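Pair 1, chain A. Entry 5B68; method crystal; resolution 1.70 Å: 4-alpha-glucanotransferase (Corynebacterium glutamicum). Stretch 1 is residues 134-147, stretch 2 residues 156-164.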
# COMPACT_ATOMS: atom_id res chain seq x y z
N LYS A 134 1.25 34.57 -6.65
CA LYS A 134 1.91 33.65 -7.55
C LYS A 134 3.19 33.20 -6.91
O LYS A 134 4.04 34.01 -6.47
CB LYS A 134 2.22 34.40 -8.85
CG LYS A 134 2.58 33.54 -10.01
CD LYS A 134 2.62 34.34 -11.32
CE LYS A 134 3.53 35.56 -11.25
NZ LYS A 134 3.52 36.34 -12.54
N ILE A 135 3.38 31.90 -6.82
CA ILE A 135 4.64 31.39 -6.37
C ILE A 135 5.74 31.47 -7.47
O ILE A 135 5.40 31.40 -8.65
CB ILE A 135 4.57 29.95 -5.80
CG1 ILE A 135 4.24 28.93 -6.89
CG2 ILE A 135 3.50 29.86 -4.73
CD1 ILE A 135 4.30 27.49 -6.34
N PRO A 136 6.99 31.56 -7.06
CA PRO A 136 8.13 31.52 -7.97
C PRO A 136 8.22 30.15 -8.62
O PRO A 136 7.82 29.19 -8.02
CB PRO A 136 9.34 31.70 -7.05
CG PRO A 136 8.81 32.17 -5.76
CD PRO A 136 7.40 31.70 -5.66
N GLY A 137 8.75 30.11 -9.83
CA GLY A 137 8.84 28.90 -10.60
C GLY A 137 10.08 28.08 -10.34
O GLY A 137 10.28 27.07 -10.97
N ASP A 138 10.91 28.53 -9.42
CA ASP A 138 12.18 27.89 -9.12
C ASP A 138 12.34 27.38 -7.69
O ASP A 138 13.43 27.34 -7.18
CB ASP A 138 13.36 28.79 -9.49
CG ASP A 138 13.46 30.01 -8.62
OD1 ASP A 138 12.52 30.30 -7.88
OD2 ASP A 138 14.49 30.68 -8.68
N LEU A 139 11.24 27.05 -7.02
CA LEU A 139 11.34 26.47 -5.70
C LEU A 139 11.87 25.04 -5.78
O LEU A 139 11.57 24.32 -6.71
CB LEU A 139 9.98 26.48 -5.01
CG LEU A 139 9.28 27.82 -4.83
CD1 LEU A 139 7.97 27.63 -4.11
CD2 LEU A 139 10.14 28.81 -4.08
N PRO A 140 12.65 24.63 -4.80
CA PRO A 140 13.13 23.25 -4.73
C PRO A 140 11.97 22.34 -4.39
O PRO A 140 10.97 22.80 -3.79
CB PRO A 140 14.17 23.30 -3.58
CG PRO A 140 13.75 24.42 -2.73
CD PRO A 140 13.11 25.43 -3.62
N LEU A 141 12.17 21.07 -4.63
CA LEU A 141 11.25 20.03 -4.14
C LEU A 141 11.15 20.09 -2.65
O LEU A 141 12.10 20.47 -2.02
CB LEU A 141 11.76 18.66 -4.57
CG LEU A 141 11.87 18.40 -6.06
CD1 LEU A 141 12.30 16.94 -6.28
CD2 LEU A 141 10.58 18.59 -6.78
N GLY A 142 9.98 19.79 -2.10
CA GLY A 142 9.91 19.52 -0.67
C GLY A 142 8.74 20.19 -0.01
O GLY A 142 7.71 20.53 -0.64
N TRP A 143 8.88 20.26 1.31
CA TRP A 143 7.81 20.57 2.22
C TRP A 143 8.00 21.94 2.81
O TRP A 143 8.66 22.10 3.81
CB TRP A 143 7.76 19.50 3.32
CG TRP A 143 7.45 18.19 2.74
CD1 TRP A 143 8.33 17.30 2.23
CD2 TRP A 143 6.16 17.66 2.52
NE1 TRP A 143 7.66 16.23 1.72
CE2 TRP A 143 6.32 16.43 1.88
CE3 TRP A 143 4.87 18.10 2.80
CZ2 TRP A 143 5.25 15.63 1.53
CZ3 TRP A 143 3.82 17.32 2.45
CH2 TRP A 143 4.00 16.10 1.82
N HIS A 144 7.43 22.92 2.13
CA HIS A 144 7.50 24.32 2.49
C HIS A 144 6.22 24.84 3.13
O HIS A 144 5.30 24.09 3.36
CB HIS A 144 7.85 25.14 1.25
CG HIS A 144 8.90 24.50 0.40
ND1 HIS A 144 10.05 23.96 0.92
CD2 HIS A 144 8.95 24.26 -0.93
CE1 HIS A 144 10.77 23.45 -0.05
NE2 HIS A 144 10.12 23.61 -1.18
N LYS A 145 6.21 26.12 3.46
CA LYS A 145 5.03 26.75 4.01
C LYS A 145 4.75 28.12 3.41
O LYS A 145 5.66 28.86 3.12
CB LYS A 145 5.19 26.91 5.51
CG LYS A 145 5.11 25.61 6.28
CD LYS A 145 4.63 25.87 7.68
CE LYS A 145 4.63 24.62 8.53
NZ LYS A 145 4.65 24.98 9.96
N LEU A 146 3.47 28.43 3.27
CA LEU A 146 3.03 29.77 2.98
C LEU A 146 2.57 30.39 4.28
O LEU A 146 1.89 29.79 5.07
CB LEU A 146 1.90 29.79 1.97
CG LEU A 146 2.27 29.70 0.50
CD1 LEU A 146 1.10 29.22 -0.34
CD2 LEU A 146 2.82 31.01 -0.01
N HIS A 147 2.99 31.62 4.51
CA HIS A 147 2.61 32.35 5.71
C HIS A 147 1.92 33.67 5.39
O HIS A 147 2.41 34.46 4.54
CB HIS A 147 3.85 32.71 6.47
CG HIS A 147 4.51 31.58 7.13
ND1 HIS A 147 4.09 31.10 8.34
CD2 HIS A 147 5.61 30.86 6.81
CE1 HIS A 147 4.88 30.12 8.73
NE2 HIS A 147 5.82 29.96 7.83
N GLU A 156 -1.24 29.99 8.07
CA GLU A 156 -0.16 29.32 7.36
C GLU A 156 -0.79 28.13 6.64
O GLU A 156 -1.84 27.66 7.04
CB GLU A 156 0.95 28.82 8.29
CG GLU A 156 0.48 27.86 9.35
CD GLU A 156 1.69 27.27 10.07
OE1 GLU A 156 2.08 26.11 9.78
OE2 GLU A 156 2.32 28.05 10.80
N CYS A 157 -0.16 27.68 5.57
CA CYS A 157 -0.53 26.45 4.94
C CYS A 157 0.69 25.77 4.34
O CYS A 157 1.71 26.39 4.15
CB CYS A 157 -1.65 26.63 3.93
SG CYS A 157 -1.11 27.37 2.38
N GLY A 158 0.63 24.45 4.12
CA GLY A 158 1.73 23.78 3.44
C GLY A 158 1.76 24.26 2.01
O GLY A 158 0.71 24.54 1.43
N LEU A 159 2.96 24.32 1.49
CA LEU A 159 3.29 24.56 0.09
C LEU A 159 4.25 23.46 -0.32
O LEU A 159 5.41 23.43 0.15
CB LEU A 159 3.98 25.93 -0.10
CG LEU A 159 4.46 26.25 -1.53
CD1 LEU A 159 3.37 26.20 -2.58
CD2 LEU A 159 5.16 27.60 -1.64
N ILE A 160 3.76 22.54 -1.14
CA ILE A 160 4.44 21.30 -1.36
C ILE A 160 4.78 21.23 -2.84
O ILE A 160 3.89 21.30 -3.67
CB ILE A 160 3.51 20.15 -0.97
CG1 ILE A 160 3.11 20.29 0.54
CG2 ILE A 160 4.22 18.83 -1.19
CD1 ILE A 160 1.78 19.72 0.81
N ILE A 161 6.04 21.09 -3.14
CA ILE A 161 6.53 21.15 -4.50
C ILE A 161 7.01 19.73 -4.94
O ILE A 161 7.84 19.07 -4.27
CB ILE A 161 7.67 22.15 -4.57
CG1 ILE A 161 7.23 23.56 -4.08
CG2 ILE A 161 8.22 22.22 -5.97
CD1 ILE A 161 6.07 24.17 -4.88
N THR A 162 6.44 19.25 -6.03
CA THR A 162 6.52 17.85 -6.37
C THR A 162 7.22 17.68 -7.72
O THR A 162 7.27 18.60 -8.53
CB THR A 162 5.15 17.23 -6.41
OG1 THR A 162 4.43 17.70 -7.54
CG2 THR A 162 4.34 17.44 -5.11
N PRO A 163 7.90 16.54 -7.90
CA PRO A 163 8.66 16.39 -9.16
C PRO A 163 7.81 16.06 -10.37
O PRO A 163 6.83 15.30 -10.29
CB PRO A 163 9.66 15.28 -8.83
CG PRO A 163 8.90 14.43 -7.87
CD PRO A 163 8.15 15.40 -6.99
N ALA A 164 8.20 16.59 -11.53
CA ALA A 164 7.53 16.25 -12.75
C ALA A 164 7.57 14.71 -13.09
O ALA A 164 6.59 14.18 -13.54
CB ALA A 164 8.10 17.10 -13.91

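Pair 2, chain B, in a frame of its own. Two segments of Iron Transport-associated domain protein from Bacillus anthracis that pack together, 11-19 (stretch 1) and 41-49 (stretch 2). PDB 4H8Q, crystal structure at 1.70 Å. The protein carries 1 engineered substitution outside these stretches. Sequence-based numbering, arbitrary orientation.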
# COMPACT_ATOMS: atom_id res chain seq x y z
N LEU B 11 8.89 19.06 0.74
CA LEU B 11 9.92 18.38 -0.04
C LEU B 11 9.83 18.76 -1.52
O LEU B 11 8.79 19.24 -1.98
CB LEU B 11 9.82 16.87 0.14
N LYS B 12 10.91 18.53 -2.26
CA LYS B 12 10.97 18.93 -3.66
C LYS B 12 10.93 17.73 -4.60
O LYS B 12 11.24 16.61 -4.20
CB LYS B 12 12.24 19.74 -3.92
CG LYS B 12 13.49 18.89 -3.93
CD LYS B 12 14.67 19.65 -4.51
CE LYS B 12 15.82 18.70 -4.77
NZ LYS B 12 15.36 17.49 -5.51
N ASP B 13 10.58 17.98 -5.86
CA ASP B 13 10.46 16.93 -6.86
C ASP B 13 11.64 15.97 -6.86
O ASP B 13 12.79 16.39 -6.76
CB ASP B 13 10.26 17.54 -8.25
CG ASP B 13 8.96 18.31 -8.37
OD1 ASP B 13 8.37 18.64 -7.32
OD2 ASP B 13 8.53 18.58 -9.51
N GLY B 14 11.34 14.67 -6.98
CA GLY B 14 12.34 13.62 -6.94
C GLY B 14 11.76 12.33 -6.41
O GLY B 14 10.56 12.25 -6.14
N GLN B 15 12.61 11.31 -6.24
CA GLN B 15 12.20 9.99 -5.78
C GLN B 15 12.88 9.66 -4.44
O GLN B 15 14.10 9.79 -4.33
CB GLN B 15 12.60 8.94 -6.82
CG GLN B 15 11.48 8.06 -7.33
CD GLN B 15 11.81 7.40 -8.67
OE1 GLN B 15 12.93 7.54 -9.19
NE2 GLN B 15 10.85 6.69 -9.23
N TYR B 16 12.11 9.22 -3.45
CA TYR B 16 12.64 9.02 -2.09
C TYR B 16 12.20 7.69 -1.48
O TYR B 16 11.13 7.18 -1.82
CB TYR B 16 12.12 10.12 -1.18
CG TYR B 16 12.40 11.53 -1.65
CD1 TYR B 16 13.49 12.24 -1.17
CD2 TYR B 16 11.55 12.15 -2.55
CE1 TYR B 16 13.74 13.53 -1.59
CE2 TYR B 16 11.79 13.45 -2.98
CZ TYR B 16 12.89 14.13 -2.49
OH TYR B 16 13.13 15.42 -2.92
N ASP B 17 12.99 7.17 -0.55
CA ASP B 17 12.54 6.04 0.25
C ASP B 17 11.60 6.54 1.34
O ASP B 17 11.85 7.59 1.96
CB ASP B 17 13.72 5.32 0.92
CG ASP B 17 14.57 4.53 -0.05
OD1 ASP B 17 14.13 4.31 -1.20
OD2 ASP B 17 15.67 4.09 0.36
N ILE B 18 10.52 5.81 1.60
CA ILE B 18 9.65 6.15 2.72
C ILE B 18 9.20 4.91 3.48
O ILE B 18 8.58 4.01 2.92
CB ILE B 18 8.45 7.02 2.29
CG1 ILE B 18 7.63 7.42 3.53
CG2 ILE B 18 7.61 6.30 1.25
CD1 ILE B 18 6.71 8.61 3.29
N ALA B 19 9.53 4.85 4.76
CA ALA B 19 9.12 3.72 5.58
C ALA B 19 7.65 3.83 5.94
O ALA B 19 7.10 4.93 6.02
CB ALA B 19 9.96 3.64 6.85
N ALA B 41 8.69 1.94 0.92
CA ALA B 41 8.11 2.18 -0.40
C ALA B 41 8.88 3.30 -1.07
O ALA B 41 9.82 3.87 -0.50
CB ALA B 41 6.65 2.58 -0.25
N ARG B 42 8.51 3.62 -2.31
CA ARG B 42 9.16 4.71 -3.01
C ARG B 42 8.18 5.84 -3.22
O ARG B 42 7.08 5.65 -3.74
CB ARG B 42 9.77 4.24 -4.33
CG ARG B 42 10.97 3.30 -4.17
CD ARG B 42 12.21 4.07 -3.68
NE ARG B 42 12.90 4.71 -4.80
CZ ARG B 42 13.86 5.62 -4.67
NH1 ARG B 42 14.25 6.02 -3.47
NH2 ARG B 42 14.43 6.13 -5.76
N LEU B 43 8.58 7.02 -2.78
CA LEU B 43 7.78 8.22 -2.90
C LEU B 43 8.30 9.03 -4.08
O LEU B 43 9.48 9.34 -4.15
CB LEU B 43 7.91 9.04 -1.62
CG LEU B 43 7.53 10.52 -1.68
CD1 LEU B 43 6.04 10.68 -1.92
CD2 LEU B 43 7.95 11.20 -0.39
N THR B 44 7.41 9.36 -5.01
CA THR B 44 7.78 10.25 -6.10
C THR B 44 7.07 11.57 -5.88
O THR B 44 5.85 11.62 -5.72
CB THR B 44 7.39 9.69 -7.47
OG1 THR B 44 8.11 8.48 -7.72
CG2 THR B 44 7.70 10.71 -8.57
N VAL B 45 7.85 12.65 -5.83
CA VAL B 45 7.28 13.98 -5.69
C VAL B 45 7.37 14.65 -7.04
O VAL B 45 8.46 14.75 -7.61
CB VAL B 45 8.04 14.80 -4.64
CG1 VAL B 45 7.44 16.19 -4.52
CG2 VAL B 45 8.04 14.09 -3.29
N LYS B 46 6.23 15.08 -7.57
CA LYS B 46 6.19 15.67 -8.91
C LYS B 46 5.11 16.74 -8.97
O LYS B 46 3.92 16.45 -8.86
CB LYS B 46 5.93 14.60 -9.96
CG LYS B 46 6.73 14.80 -11.24
CD LYS B 46 6.60 16.22 -11.77
CE LYS B 46 7.73 16.57 -12.74
NZ LYS B 46 9.07 16.56 -12.06
N ASP B 47 5.54 17.99 -9.15
CA ASP B 47 4.63 19.12 -9.22
C ASP B 47 3.77 19.25 -7.97
O ASP B 47 2.55 19.42 -8.06
CB ASP B 47 3.74 19.02 -10.46
CG ASP B 47 3.72 20.30 -11.28
OD1 ASP B 47 2.62 20.75 -11.65
OD2 ASP B 47 4.81 20.85 -11.55
N GLY B 48 4.40 19.16 -6.80
CA GLY B 48 3.69 19.30 -5.54
C GLY B 48 2.73 18.17 -5.22
O GLY B 48 1.96 18.25 -4.26
N LYS B 49 2.75 17.11 -6.03
CA LYS B 49 1.96 15.92 -5.74
C LYS B 49 2.86 14.79 -5.26
O LYS B 49 4.04 14.73 -5.60
CB LYS B 49 1.15 15.49 -6.96
CG LYS B 49 0.02 16.45 -7.32
CD LYS B 49 -0.82 15.91 -8.47
CE LYS B 49 -2.15 15.36 -7.97
NZ LYS B 49 -2.97 16.41 -7.31
O HOH W 1 16.22 8.44 -5.48
O HOH W 2 14.25 5.09 -8.56

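An antiparallel strand pair fixes the backbone but leaves the side chains free to vary, and these two pairs show how far that freedom extends. Pair 1, from a glucanotransferase, and pair 2, from an iron transport-associated protein, superpose with an RMSD of 0.7 Å over 14 central residues. The strands run at 142° in pair 1 and 147° in pair 2, and the same ladder joins them: Gly A142 with Ile A161, His A144 with Leu A159 and Leu A146 with Cys A157 match Gly B14 with Val B45, Tyr B16 with Leu B43 and Ile B18 with Ala B41. Each of these pairs exchanges two backbone hydrogen bonds; for example, Ile A161 N donates to Gly A142 O at 3.1 Å, and Val B45 N to Gly B14 O at 2.8 Å.

The glycine that opens the ladder is common to both. At phi 136° in Gly A142 and 152° in Gly B14, a CB would be jammed against the preceding carbonyl oxygen, so the backbone itself calls for glycine.

On the face carrying the hydrogen-bonded pairs, mostly aliphatic residues line the second strand, with Cys A157 in place of Ala B41, and an aromatic ring lies across from them. His A144 and Tyr B16 both adopt the m rotamer, and both rings tie back to the same matched position: His A144 NE2 donates to Pro A140 O at 2.9 Å, and Tyr B16 OH to Lys B12 O at 2.6 Å. The rings also meet equivalent aliphatic partners, with His A144 CD2 3.7 Å from Ile A161 CG1 and Tyr B16 CE2 3.8 Å from Val B45 CG2.

The other face shows the divergence. In pair 1, Ile A160 lays CG2 over the six-membered ring of Trp A143, 4.0 Å from its centroid. The matched Gln B15 and Thr B44 instead bring CG and OG1 to 3.4 Å. At the next non-hydrogen-bonded pair, Gly A158 has no side chain, whereas its counterpart Arg B42 folds back across the first strand, its guanidinium face over Gln B15 C and Tyr B16 N, while NH1 forms a salt bridge to Asp B17 OD1 at 2.8 Å. Two waters link Arg B42 NH2 to Gln B15, one to its O and the other, through a weak bond, to its OE1. Lys A145, at the position of Asp B17, forms a salt bridge across the strands, its NZ 2.8 Å from Glu A156 OE1.

Beyond the glycine, Leu A141 packs CD2 against Pro A163 CB at 4.0 Å; the matched Asp B13 instead uses OD2 to accept a hydrogen bond from Asp B47 N at 3.1 Å. One position thus serves either apolar packing or polar anchoring.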